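Local atomic coordinates of serine protease inhibitor (Thermoanaerobacter tengcongensis, PDB entry 2PEF), a protein that probably inhibits serine-type endopeptidases as a thermophilic member of the serpin family, captured here in the latent state. Residues T45-D50 with Q110-Y115; N142-K147 with A163-A168; L203-E208 with G212-Y217; V225-D230 with I248-N253; E237-L242 with P350-I355. One frame throughout, in Å; residues are numbered along the deposited sequence.

Contact 1 (T45-D50 with Q110-Y115); sequences TANGAD and QIIADY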
# COMPACT_ATOMS: atom_id res chain seq x y z
N THR A 45 13.49 -6.05 4.54
CA THR A 45 14.08 -5.75 5.84
C THR A 45 14.26 -7.02 6.68
O THR A 45 15.27 -7.19 7.35
CB THR A 45 13.24 -4.71 6.61
OG1 THR A 45 13.03 -3.56 5.79
CG2 THR A 45 13.94 -4.28 7.89
N ALA A 46 13.27 -7.92 6.61
CA ALA A 46 13.28 -9.16 7.39
C ALA A 46 14.44 -10.09 7.04
O ALA A 46 14.88 -10.89 7.88
CB ALA A 46 11.94 -9.89 7.26
N ASN A 47 14.94 -9.98 5.81
CA ASN A 47 16.07 -10.78 5.35
C ASN A 47 17.40 -10.39 6.00
O ASN A 47 18.41 -11.08 5.83
CB ASN A 47 16.18 -10.74 3.83
CG ASN A 47 15.27 -11.75 3.17
OD1 ASN A 47 15.59 -12.94 3.09
ND2 ASN A 47 14.12 -11.29 2.69
N GLY A 48 17.38 -9.28 6.73
CA GLY A 48 18.55 -8.85 7.50
C GLY A 48 18.42 -9.19 8.97
O GLY A 48 19.36 -9.00 9.74
N ALA A 49 17.25 -9.70 9.36
CA ALA A 49 16.98 -10.01 10.76
C ALA A 49 17.36 -11.44 11.13
O ALA A 49 17.44 -12.32 10.27
CB ALA A 49 15.51 -9.75 11.08
N ASP A 50 17.62 -11.65 12.42
CA ASP A 50 17.93 -12.97 12.96
C ASP A 50 17.15 -13.18 14.25
O ASP A 50 16.56 -12.23 14.78
CB ASP A 50 19.44 -13.11 13.22
CG ASP A 50 19.92 -14.56 13.16
OD1 ASP A 50 19.09 -15.48 13.06
OD2 ASP A 50 21.16 -14.76 13.21
N GLN A 110 22.50 -10.34 -2.14
CA GLN A 110 22.15 -11.30 -3.19
C GLN A 110 20.66 -11.63 -3.17
O GLN A 110 20.01 -11.63 -4.21
CB GLN A 110 22.99 -12.58 -3.07
CG GLN A 110 22.96 -13.46 -4.32
CD GLN A 110 23.50 -12.77 -5.56
OE1 GLN A 110 22.82 -12.71 -6.59
NE2 GLN A 110 24.72 -12.24 -5.47
N ILE A 111 20.13 -11.91 -1.98
CA ILE A 111 18.71 -12.19 -1.80
C ILE A 111 17.86 -11.02 -2.30
O ILE A 111 16.89 -11.21 -3.05
CB ILE A 111 18.37 -12.52 -0.33
CG1 ILE A 111 19.05 -13.83 0.09
CG2 ILE A 111 16.85 -12.61 -0.12
CD1 ILE A 111 19.20 -14.00 1.59
N ILE A 112 18.25 -9.82 -1.91
CA ILE A 112 17.54 -8.59 -2.26
C ILE A 112 17.63 -8.28 -3.76
O ILE A 112 16.63 -7.91 -4.38
CB ILE A 112 18.01 -7.42 -1.34
CG1 ILE A 112 16.99 -7.18 -0.21
CG2 ILE A 112 18.23 -6.14 -2.10
CD1 ILE A 112 16.77 -8.37 0.70
N ALA A 113 18.81 -8.48 -4.35
CA ALA A 113 18.98 -8.32 -5.79
C ALA A 113 18.20 -9.38 -6.57
O ALA A 113 17.58 -9.08 -7.60
CB ALA A 113 20.45 -8.36 -6.17
N ASP A 114 18.23 -10.62 -6.08
CA ASP A 114 17.63 -11.75 -6.78
C ASP A 114 16.11 -11.82 -6.70
O ASP A 114 15.44 -11.95 -7.72
CB ASP A 114 18.24 -13.08 -6.32
CG ASP A 114 19.62 -13.33 -6.90
OD1 ASP A 114 20.01 -12.65 -7.88
OD2 ASP A 114 20.33 -14.21 -6.38
N TYR A 115 15.58 -11.74 -5.48
CA TYR A 115 14.14 -11.89 -5.25
C TYR A 115 13.36 -10.58 -5.36
O TYR A 115 12.17 -10.60 -5.67
CB TYR A 115 13.89 -12.51 -3.87
CG TYR A 115 14.22 -13.99 -3.81
CD1 TYR A 115 15.51 -14.42 -3.48
CD2 TYR A 115 13.25 -14.95 -4.08
CE1 TYR A 115 15.81 -15.78 -3.42
CE2 TYR A 115 13.55 -16.31 -4.02
CZ TYR A 115 14.83 -16.71 -3.69
OH TYR A 115 15.13 -18.05 -3.64
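With CG of N47 on the backbone-N side (chi1 -84°) and its amide plane twisted well out of the CA-CB-CG plane (chi2 -80°), the side chain reaches two isoleucines of helix 106-116. In I111 a chi1 of -66° sets CG1 beside the backbone N and CG2 trans to it, which puts that methyl against the amide: CG2 of I111 is 3.5 Å from OD1 of N47 and 3.7 Å from CG of N47. The side chains cross at a slant. I112 adds its terminal methyl from one residue on, CD1 of I112 touching CB of N47 at 4.0 Å, so the amide meets I111 and the asparagine stem meets I112. N47 stands in the type I turn A46-A49 at the end of helix 35-46, where A49 N bonds to A46 O at 3.0 Å. Its polar atoms are engaged away from the isoleucines: OD1 accepts from ND2 of N71 on helix 67-80, and ND2 donates to A43 O, four residues earlier. Between the two segments the touch is purely van der Waals. A buried amide fixed by two hydrogen bonds can lie against aliphatic methyls without losing its polar partners, and those bonds probably hold its rotation.

Contact 2 (N142-K147 with A163-A168); sequences NGMIDK and AVAFDA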
# COMPACT_ATOMS: atom_id res chain seq x y z
N ASN A 142 6.28 7.65 -11.03
CA ASN A 142 5.89 8.53 -12.14
C ASN A 142 5.35 9.88 -11.64
O ASN A 142 4.31 10.36 -12.09
CB ASN A 142 4.92 7.82 -13.08
CG ASN A 142 5.46 6.49 -13.60
OD1 ASN A 142 6.59 6.41 -14.08
ND2 ASN A 142 4.66 5.44 -13.49
N GLY A 143 6.07 10.47 -10.69
CA GLY A 143 5.76 11.79 -10.17
C GLY A 143 4.65 11.88 -9.14
O GLY A 143 4.37 12.96 -8.63
N MET A 144 4.02 10.74 -8.83
CA MET A 144 2.91 10.72 -7.87
C MET A 144 3.35 11.01 -6.44
O MET A 144 2.63 11.65 -5.69
CB MET A 144 2.15 9.40 -7.94
CG MET A 144 1.28 9.28 -9.18
SD MET A 144 0.36 7.73 -9.25
CE MET A 144 1.57 6.64 -10.01
N ILE A 145 4.54 10.54 -6.08
CA ILE A 145 5.14 10.88 -4.80
C ILE A 145 6.54 11.42 -5.09
O ILE A 145 7.41 10.69 -5.56
CB ILE A 145 5.17 9.67 -3.83
CG1 ILE A 145 3.74 9.31 -3.41
CG2 ILE A 145 6.00 9.99 -2.59
CD1 ILE A 145 3.51 7.86 -3.16
N ASP A 146 6.74 12.71 -4.82
CA ASP A 146 7.96 13.40 -5.23
C ASP A 146 9.05 13.45 -4.17
O ASP A 146 10.23 13.64 -4.50
CB ASP A 146 7.64 14.82 -5.74
CG ASP A 146 7.22 15.77 -4.63
OD1 ASP A 146 6.65 15.32 -3.62
OD2 ASP A 146 7.48 16.99 -4.78
N LYS A 147 8.66 13.30 -2.91
CA LYS A 147 9.59 13.36 -1.77
C LYS A 147 9.25 12.37 -0.67
O LYS A 147 8.07 12.17 -0.36
CB LYS A 147 9.62 14.77 -1.18
CG LYS A 147 10.49 15.76 -1.93
CD LYS A 147 10.75 17.01 -1.09
N ALA A 163 8.65 1.26 -3.87
CA ALA A 163 7.66 2.09 -4.57
C ALA A 163 6.76 1.24 -5.45
O ALA A 163 7.21 0.29 -6.10
CB ALA A 163 8.35 3.17 -5.39
N VAL A 164 5.47 1.58 -5.46
CA VAL A 164 4.48 0.96 -6.33
C VAL A 164 3.79 2.06 -7.13
O VAL A 164 3.39 3.08 -6.56
CB VAL A 164 3.43 0.16 -5.50
CG1 VAL A 164 2.26 -0.31 -6.39
CG2 VAL A 164 4.07 -1.03 -4.84
N ALA A 165 3.66 1.87 -8.44
CA ALA A 165 2.97 2.82 -9.30
C ALA A 165 1.88 2.13 -10.11
O ALA A 165 2.16 1.18 -10.84
CB ALA A 165 3.95 3.53 -10.23
N PHE A 166 0.64 2.60 -9.97
CA PHE A 166 -0.52 2.03 -10.66
C PHE A 166 -1.14 3.08 -11.57
O PHE A 166 -1.36 4.22 -11.16
CB PHE A 166 -1.54 1.54 -9.62
CG PHE A 166 -2.80 0.95 -10.22
CD1 PHE A 166 -2.85 -0.38 -10.62
CD2 PHE A 166 -3.95 1.73 -10.34
CE1 PHE A 166 -4.01 -0.93 -11.15
CE2 PHE A 166 -5.12 1.19 -10.86
CZ PHE A 166 -5.15 -0.13 -11.27
N ASP A 167 -1.42 2.70 -12.82
CA ASP A 167 -1.98 3.63 -13.80
C ASP A 167 -2.80 2.83 -14.79
O ASP A 167 -2.27 2.15 -15.66
CB ASP A 167 -0.86 4.40 -14.51
CG ASP A 167 -1.38 5.49 -15.45
OD1 ASP A 167 -2.58 5.51 -15.79
OD2 ASP A 167 -0.56 6.34 -15.86
N ALA A 168 -4.12 2.92 -14.64
CA ALA A 168 -5.03 2.10 -15.42
C ALA A 168 -6.20 2.91 -15.95
O ALA A 168 -6.66 3.85 -15.31
CB ALA A 168 -5.53 0.93 -14.60
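N142 turns back at the end of helix 127-140 with a positive phi of 43°, as the C-prime residue of a Schellman motif, and the irregular chain after it runs beside the extended strand 158-169, N142 CA and A165 CA lying 7.0 Å apart. Two side chains from the loop converge on one small one from the strand. N142, the more exposed of the two, has CG beside the backbone N (chi1 -55°) and brings ND2 to 3.8 Å from CB of A165. M144 adds its methyl. Its chain runs straight through chi2 and then bends at the sulfur (chi3 -85°), which turns CE onto the strand; CE of M144 is 3.9 Å from CB of A165 and 4.0 Å from the carbonyl O of F166. The methionine methyl thus touches both the alanine methyl and the carbonyl O of the F166-D167 peptide, and no hydrogen bond joins the two segments. The ring of F166 leaves by the other face of the strand, where it meets Y217 and Y222 edge-to-face. Strand 158-169 is flanked by strand 87-98, bonded to A165 through T90, and by strand 322-331, bonded to F166 through A325. In serpin terms these belong to sheet A, and strand 322-331 occupies the position of the reactive-centre segment inserted in the latent form. M144 also rests on K324 of that strand and on F315 of strand 310-318, so the loop leaving helix 127-140 lies across three strands of the sheet.

Contact 3 (L203-E208 with G212-Y217); sequences LYIEEE and GFVKPY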
# COMPACT_ATOMS: atom_id res chain seq x y z
N LEU A 203 -21.29 -6.29 -11.02
CA LEU A 203 -20.99 -7.01 -9.79
C LEU A 203 -21.47 -6.16 -8.63
O LEU A 203 -21.05 -5.01 -8.49
CB LEU A 203 -19.49 -7.28 -9.66
CG LEU A 203 -18.90 -8.42 -10.49
CD1 LEU A 203 -17.42 -8.52 -10.21
CD2 LEU A 203 -19.59 -9.76 -10.21
N TYR A 204 -22.37 -6.73 -7.84
CA TYR A 204 -23.00 -6.04 -6.72
C TYR A 204 -22.54 -6.63 -5.40
O TYR A 204 -22.72 -7.83 -5.15
CB TYR A 204 -24.51 -6.17 -6.84
CG TYR A 204 -25.31 -5.41 -5.80
CD1 TYR A 204 -25.15 -4.03 -5.61
CD2 TYR A 204 -26.28 -6.06 -5.03
CE1 TYR A 204 -25.91 -3.34 -4.66
CE2 TYR A 204 -27.05 -5.38 -4.09
CZ TYR A 204 -26.86 -4.02 -3.91
OH TYR A 204 -27.63 -3.36 -2.98
N ILE A 205 -21.95 -5.79 -4.55
CA ILE A 205 -21.54 -6.21 -3.23
C ILE A 205 -22.71 -6.01 -2.28
O ILE A 205 -23.32 -4.93 -2.25
CB ILE A 205 -20.29 -5.42 -2.74
CG1 ILE A 205 -19.06 -5.82 -3.56
CG2 ILE A 205 -20.04 -5.63 -1.25
CD1 ILE A 205 -17.95 -4.81 -3.52
N GLU A 206 -23.05 -7.06 -1.54
CA GLU A 206 -24.13 -7.00 -0.57
C GLU A 206 -23.76 -7.79 0.67
O GLU A 206 -23.71 -9.03 0.66
CB GLU A 206 -25.43 -7.51 -1.18
CG GLU A 206 -26.68 -7.16 -0.40
CD GLU A 206 -27.89 -7.90 -0.94
OE1 GLU A 206 -27.95 -9.14 -0.78
OE2 GLU A 206 -28.78 -7.25 -1.51
N GLU A 207 -23.48 -7.07 1.75
CA GLU A 207 -23.13 -7.69 3.02
C GLU A 207 -23.97 -7.10 4.14
O GLU A 207 -24.80 -6.22 3.90
CB GLU A 207 -21.63 -7.52 3.31
CG GLU A 207 -20.70 -8.17 2.30
CD GLU A 207 -20.81 -9.69 2.24
OE1 GLU A 207 -20.62 -10.26 1.15
OE2 GLU A 207 -21.08 -10.33 3.29
N GLU A 208 -23.77 -7.58 5.35
CA GLU A 208 -24.42 -6.97 6.50
C GLU A 208 -23.91 -5.54 6.62
O GLU A 208 -22.70 -5.29 6.58
CB GLU A 208 -24.17 -7.76 7.78
CG GLU A 208 -24.74 -9.18 7.75
CD GLU A 208 -26.24 -9.22 7.47
OE1 GLU A 208 -27.03 -8.74 8.30
OE2 GLU A 208 -26.62 -9.76 6.41
N GLY A 212 -22.38 -2.14 -2.37
CA GLY A 212 -21.31 -1.61 -3.19
C GLY A 212 -21.24 -2.29 -4.53
O GLY A 212 -22.16 -3.01 -4.92
N PHE A 213 -20.13 -2.07 -5.23
CA PHE A 213 -19.93 -2.61 -6.56
C PHE A 213 -18.45 -2.84 -6.87
O PHE A 213 -17.56 -2.36 -6.15
CB PHE A 213 -20.54 -1.68 -7.62
CG PHE A 213 -19.91 -0.31 -7.67
CD1 PHE A 213 -18.76 -0.08 -8.42
CD2 PHE A 213 -20.47 0.76 -6.96
CE1 PHE A 213 -18.17 1.18 -8.47
CE2 PHE A 213 -19.89 2.03 -7.01
CZ PHE A 213 -18.74 2.24 -7.76
N VAL A 214 -18.20 -3.59 -7.94
CA VAL A 214 -16.86 -3.81 -8.45
C VAL A 214 -16.85 -3.35 -9.91
O VAL A 214 -17.70 -3.75 -10.71
CB VAL A 214 -16.45 -5.30 -8.34
CG1 VAL A 214 -14.98 -5.51 -8.73
CG2 VAL A 214 -16.70 -5.84 -6.94
N LYS A 215 -15.91 -2.46 -10.23
CA LYS A 215 -15.77 -1.91 -11.58
C LYS A 215 -14.42 -2.28 -12.16
O LYS A 215 -13.39 -1.97 -11.55
CB LYS A 215 -15.95 -0.39 -11.56
CG LYS A 215 -15.72 0.28 -12.91
CD LYS A 215 -16.06 1.78 -12.88
CE LYS A 215 -16.02 2.38 -14.29
NZ LYS A 215 -16.91 1.68 -15.27
N PRO A 216 -14.40 -2.93 -13.33
CA PRO A 216 -13.15 -3.40 -13.93
C PRO A 216 -12.33 -2.32 -14.65
O PRO A 216 -12.89 -1.42 -15.29
CB PRO A 216 -13.62 -4.43 -14.94
CG PRO A 216 -14.97 -3.94 -15.38
CD PRO A 216 -15.57 -3.29 -14.16
N TYR A 217 -11.01 -2.41 -14.54
CA TYR A 217 -10.11 -1.66 -15.41
C TYR A 217 -9.90 -2.43 -16.71
O TYR A 217 -10.14 -3.64 -16.78
CB TYR A 217 -8.77 -1.38 -14.72
CG TYR A 217 -8.90 -0.49 -13.51
CD1 TYR A 217 -8.93 -1.02 -12.23
CD2 TYR A 217 -9.03 0.90 -13.66
CE1 TYR A 217 -9.07 -0.21 -11.11
CE2 TYR A 217 -9.17 1.73 -12.54
CZ TYR A 217 -9.19 1.16 -11.27
OH TYR A 217 -9.33 1.95 -10.16
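I205 and G212 form a hydrogen-bonded pair in the antiparallel beta hairpin of strands 203-207 and 210-216, which belongs to serpin sheet B. I205 N donates to G212 O at 2.8 Å, while the return bond from G212 N to I205 O is weak. From I205 the side chain can be followed across the partner strand: CB lies 3.7 Å from both C and O of G212, lying against a glycine that has no side chain of its own; CG1, set beside the backbone N (chi1 -70°), approaches CG2 of V214; and CD1 ends 3.6 Å from O of F213 and 3.8 Å from CG2 of V214. The I205 and V214 side chains meet at about a right angle. V214 is shared, since its CB also takes CD1 of L203 at 3.8 Å, and V214 N closes the backbone onto L203 O. Y204 and F213 make the adjoining non-hydrogen-bonded pair, their side chains on the opposite face from I205. There F213 packs on A261 and Y204 on V259, both of strand 255-273. Strand 222-229 borders the hairpin through the backbone of A226, bonded to F213. The donor I205 N sits well above the carbonyl plane of G212, and CD1 of the Y204 ring lies 3.2 Å from the same G212 O, at a slant to the ring.

Contact 4 (V225-D230 with I248-N253); sequences VAILPD and IDLIKN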
# COMPACT_ATOMS: atom_id res chain seq x y z
N VAL A 225 -12.97 -1.74 -6.18
CA VAL A 225 -14.02 -2.15 -5.26
C VAL A 225 -14.50 -0.94 -4.46
O VAL A 225 -13.67 -0.22 -3.90
CB VAL A 225 -13.49 -3.25 -4.30
CG1 VAL A 225 -14.50 -3.57 -3.20
CG2 VAL A 225 -13.12 -4.51 -5.09
N ALA A 226 -15.81 -0.71 -4.44
CA ALA A 226 -16.40 0.38 -3.64
C ALA A 226 -17.39 -0.22 -2.65
O ALA A 226 -18.25 -1.00 -3.04
CB ALA A 226 -17.10 1.40 -4.53
N ILE A 227 -17.26 0.15 -1.37
CA ILE A 227 -18.11 -0.41 -0.32
C ILE A 227 -18.73 0.71 0.50
O ILE A 227 -18.02 1.57 1.01
CB ILE A 227 -17.30 -1.35 0.62
CG1 ILE A 227 -16.69 -2.50 -0.17
CG2 ILE A 227 -18.19 -1.87 1.77
CD1 ILE A 227 -15.63 -3.26 0.60
N LEU A 228 -20.05 0.72 0.59
CA LEU A 228 -20.77 1.78 1.27
C LEU A 228 -21.48 1.27 2.52
O LEU A 228 -22.53 0.63 2.42
CB LEU A 228 -21.79 2.43 0.32
CG LEU A 228 -22.59 3.62 0.84
CD1 LEU A 228 -21.74 4.89 0.82
CD2 LEU A 228 -23.84 3.80 -0.01
N PRO A 229 -20.90 1.52 3.71
CA PRO A 229 -21.58 1.18 4.96
C PRO A 229 -22.90 1.94 5.09
O PRO A 229 -22.99 3.11 4.71
CB PRO A 229 -20.58 1.62 6.03
CG PRO A 229 -19.25 1.59 5.33
CD PRO A 229 -19.56 2.10 3.97
N ASP A 230 -23.93 1.26 5.60
CA ASP A 230 -25.26 1.87 5.70
C ASP A 230 -25.43 2.69 6.98
O ASP A 230 -24.50 2.78 7.78
CB ASP A 230 -26.37 0.82 5.52
CG ASP A 230 -26.50 -0.16 6.69
OD1 ASP A 230 -26.06 0.13 7.82
OD2 ASP A 230 -27.08 -1.25 6.46
N ILE A 248 -11.84 -11.02 1.15
CA ILE A 248 -11.80 -11.90 -0.02
C ILE A 248 -13.22 -12.40 -0.32
O ILE A 248 -13.64 -12.41 -1.48
CB ILE A 248 -10.81 -13.09 0.14
CG1 ILE A 248 -9.38 -12.60 0.41
CG2 ILE A 248 -10.85 -14.01 -1.08
CD1 ILE A 248 -8.74 -11.75 -0.71
N ASP A 249 -13.94 -12.79 0.73
CA ASP A 249 -15.30 -13.34 0.58
C ASP A 249 -16.31 -12.35 0.01
O ASP A 249 -17.17 -12.73 -0.77
CB ASP A 249 -15.80 -13.92 1.90
CG ASP A 249 -15.19 -15.27 2.23
OD1 ASP A 249 -14.38 -15.78 1.43
OD2 ASP A 249 -15.51 -15.82 3.30
N LEU A 250 -16.23 -11.08 0.41
CA LEU A 250 -17.19 -10.10 -0.07
C LEU A 250 -17.04 -9.85 -1.58
O LEU A 250 -18.02 -9.57 -2.26
CB LEU A 250 -17.14 -8.80 0.75
CG LEU A 250 -15.96 -7.84 0.68
CD1 LEU A 250 -16.11 -6.87 -0.49
CD2 LEU A 250 -15.85 -7.05 1.98
N ILE A 251 -15.81 -9.98 -2.09
CA ILE A 251 -15.55 -9.87 -3.52
C ILE A 251 -16.01 -11.14 -4.24
O ILE A 251 -16.69 -11.07 -5.27
CB ILE A 251 -14.05 -9.60 -3.82
CG1 ILE A 251 -13.62 -8.23 -3.28
CG2 ILE A 251 -13.77 -9.69 -5.32
CD1 ILE A 251 -12.12 -8.08 -3.10
N LYS A 252 -15.63 -12.30 -3.70
CA LYS A 252 -16.04 -13.60 -4.23
C LYS A 252 -17.56 -13.74 -4.26
O LYS A 252 -18.12 -14.34 -5.19
CB LYS A 252 -15.44 -14.74 -3.41
CG LYS A 252 -13.97 -15.01 -3.69
CD LYS A 252 -13.51 -16.26 -2.96
CE LYS A 252 -12.11 -16.66 -3.38
NZ LYS A 252 -11.63 -17.86 -2.64
N ASN A 253 -18.23 -13.18 -3.26
CA ASN A 253 -19.67 -13.33 -3.12
C ASN A 253 -20.49 -12.24 -3.82
O ASN A 253 -21.72 -12.24 -3.73
CB ASN A 253 -20.07 -13.47 -1.65
CG ASN A 253 -19.55 -14.76 -1.01
OD1 ASN A 253 -19.24 -14.79 0.18
ND2 ASN A 253 -19.45 -15.82 -1.80
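N253 N donates to D249 O at 2.7 Å, closing the last turn of helix 244-252, the turn whose L250 and I251 meet I227 and V225 of strand 222-229. K252 N to I248 O at 3.0 Å precedes it in the same helical series. Across the contact everything is aliphatic. I227 and L250 reach toward each other tip to tip: CD1 of I227 lies 3.8 Å from CD1 of L250 and 4.0 Å from CD2, so a single methyl faces both branches of the leucine. L250 gets there with CG in the crowded position between backbone N and carbonyl carbon (chi1 70°), which directs its fork at the strand. I251 leaves the helix more obliquely, its CG1 coming to 4.2 Å from CG2 of V225, a looser touch. V225 and I227 project from the same face of the strand and take up two consecutive residues of the helix. Y238 of helix 235-241 packs on both I227 and L250, and I356 of strand 345-357 on both V225 and I251, so each pair has a neighbour that touches both of its members. Through I248 the helix also meets Y11 and A14 of helix 7-22. All four residues are buried; the arrangement is that of a helix covering one face of a beta-sheet, here serpin sheet B, packed against the second of two consecutive short helices.

Contact 5 (E237-L242 with P350-I355); sequences EYIKTL and PFIFAI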
# COMPACT_ATOMS: atom_id res chain seq x y z
N GLU A 237 -16.56 1.37 12.61
CA GLU A 237 -17.07 0.10 13.12
C GLU A 237 -17.13 -0.92 11.99
O GLU A 237 -16.82 -2.09 12.19
CB GLU A 237 -18.43 0.26 13.79
CG GLU A 237 -18.99 -1.04 14.39
CD GLU A 237 -18.01 -1.75 15.33
OE1 GLU A 237 -17.49 -1.10 16.26
OE2 GLU A 237 -17.78 -2.96 15.14
N TYR A 238 -17.53 -0.49 10.80
CA TYR A 238 -17.50 -1.40 9.66
C TYR A 238 -16.09 -1.93 9.41
O TYR A 238 -15.89 -3.13 9.19
CB TYR A 238 -18.07 -0.76 8.38
CG TYR A 238 -17.97 -1.70 7.21
CD1 TYR A 238 -18.94 -2.68 6.99
CD2 TYR A 238 -16.87 -1.65 6.35
CE1 TYR A 238 -18.83 -3.57 5.92
CE2 TYR A 238 -16.75 -2.53 5.30
CZ TYR A 238 -17.73 -3.48 5.09
OH TYR A 238 -17.59 -4.35 4.04
N ILE A 239 -15.10 -1.04 9.42
CA ILE A 239 -13.71 -1.43 9.19
C ILE A 239 -13.20 -2.36 10.29
O ILE A 239 -12.44 -3.29 10.03
CB ILE A 239 -12.81 -0.18 9.00
CG1 ILE A 239 -13.16 0.51 7.68
CG2 ILE A 239 -11.33 -0.55 9.02
CD1 ILE A 239 -12.59 1.91 7.55
N LYS A 240 -13.67 -2.13 11.52
CA LYS A 240 -13.32 -2.99 12.64
C LYS A 240 -13.75 -4.44 12.41
O LYS A 240 -13.05 -5.37 12.80
CB LYS A 240 -13.93 -2.44 13.93
CG LYS A 240 -13.31 -3.01 15.20
N THR A 241 -14.90 -4.63 11.76
CA THR A 241 -15.44 -5.97 11.49
C THR A 241 -14.70 -6.71 10.38
O THR A 241 -14.84 -7.92 10.24
CB THR A 241 -16.95 -5.95 11.12
OG1 THR A 241 -17.14 -5.36 9.82
CG2 THR A 241 -17.77 -5.21 12.16
N LEU A 242 -13.93 -5.98 9.58
CA LEU A 242 -13.24 -6.60 8.45
C LEU A 242 -12.12 -7.53 8.88
O LEU A 242 -11.44 -7.29 9.88
CB LEU A 242 -12.69 -5.54 7.49
CG LEU A 242 -13.65 -4.79 6.57
CD1 LEU A 242 -12.88 -3.68 5.88
CD2 LEU A 242 -14.29 -5.72 5.54
N PRO A 350 -19.82 8.28 3.22
CA PRO A 350 -18.42 7.94 3.01
C PRO A 350 -18.32 6.48 2.58
O PRO A 350 -19.28 5.72 2.77
CB PRO A 350 -17.79 8.15 4.39
CG PRO A 350 -18.91 7.95 5.34
CD PRO A 350 -20.13 8.46 4.65
N PHE A 351 -17.19 6.10 2.00
CA PHE A 351 -17.03 4.75 1.49
C PHE A 351 -15.60 4.23 1.58
O PHE A 351 -14.66 5.01 1.69
CB PHE A 351 -17.56 4.63 0.06
CG PHE A 351 -16.84 5.49 -0.95
CD1 PHE A 351 -15.75 4.98 -1.66
CD2 PHE A 351 -17.26 6.79 -1.20
CE1 PHE A 351 -15.09 5.76 -2.61
CE2 PHE A 351 -16.60 7.58 -2.14
CZ PHE A 351 -15.52 7.06 -2.85
N ILE A 352 -15.49 2.91 1.55
CA ILE A 352 -14.21 2.22 1.56
C ILE A 352 -13.98 1.77 0.12
O ILE A 352 -14.93 1.43 -0.58
CB ILE A 352 -14.25 0.99 2.52
CG1 ILE A 352 -14.27 1.44 3.99
CG2 ILE A 352 -13.05 0.05 2.31
CD1 ILE A 352 -15.64 1.82 4.51
N PHE A 353 -12.73 1.80 -0.33
CA PHE A 353 -12.43 1.29 -1.66
C PHE A 353 -11.14 0.50 -1.67
O PHE A 353 -10.32 0.61 -0.75
CB PHE A 353 -12.37 2.43 -2.68
CG PHE A 353 -11.20 3.34 -2.49
CD1 PHE A 353 -9.98 3.07 -3.10
CD2 PHE A 353 -11.31 4.46 -1.69
CE1 PHE A 353 -8.88 3.90 -2.91
CE2 PHE A 353 -10.22 5.30 -1.48
CZ PHE A 353 -9.01 5.03 -2.10
N ALA A 354 -10.97 -0.30 -2.72
CA ALA A 354 -9.74 -1.03 -2.93
C ALA A 354 -9.49 -1.15 -4.42
O ALA A 354 -10.43 -1.20 -5.22
CB ALA A 354 -9.80 -2.39 -2.30
N ILE A 355 -8.21 -1.15 -4.79
CA ILE A 355 -7.78 -1.55 -6.12
C ILE A 355 -7.28 -2.98 -5.95
O ILE A 355 -6.32 -3.22 -5.22
CB ILE A 355 -6.66 -0.63 -6.65
CG1 ILE A 355 -7.19 0.81 -6.78
CG2 ILE A 355 -6.11 -1.16 -7.97
CD1 ILE A 355 -6.11 1.85 -7.00
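I352 is the single strand residue that helix 235-241 touches here, and two consecutive helix residues share it. Its CG1 lies 4.0 Å from both CG1 and CD1 of I239, while its CD1 turns the other way and comes to 4.1 Å from CD2 of the Y238 ring, meeting it at a slant. The two ends of one CG1-CD1 bond thus serve different partners, an arrangement set by chi2 of I352 near 82°. Y238, with its ring trans to the backbone N (chi1 177°), also packs on I227 and P229 of strand 222-229. Its carbonyl is held in turn: T241 OG1 donates to Y238 O at 2.6 Å, tilted 18° from the carbonyl plane, in the last turn of the helix. Further out, F21 of helix 7-22 packs on both I239 and I352, T368 of strand 362-372 lies against I239, and K22 NZ bonds K240 O and L242 O at the helix end. The strand is fixed by backbone bonds from I352 to I227 and from F351 to V369. Since no polar bond crosses between helix and strand, the contact rests on shape and burial of hydrocarbon; the hydrogen bonds nearby hold the strand and helix end and do not join the two.

Overall arrangement
Along the chain contacts 1, 2 and 3 follow in series, while contacts 4 and 5 interlock, strand 222-229 being followed by helices 235-241 and 244-252 and paired with strand 345-357. Contacts 3, 4 and 5 cluster around sheet B: centres of 3 and 4 are about 6 Å apart, those of 4 and 5 about 9 Å. Contact 2 sits on strand 158-169 of sheet A, about 24 to 26 Å from them between centres, yet F166 and A168 reach across to I355 and Y217. Contact 1 lies among helices on the opposite side of the chain's centre from 3, 4 and 5. Together they span the serpin fold, with contact 2 beside the strand inserted in the latent state.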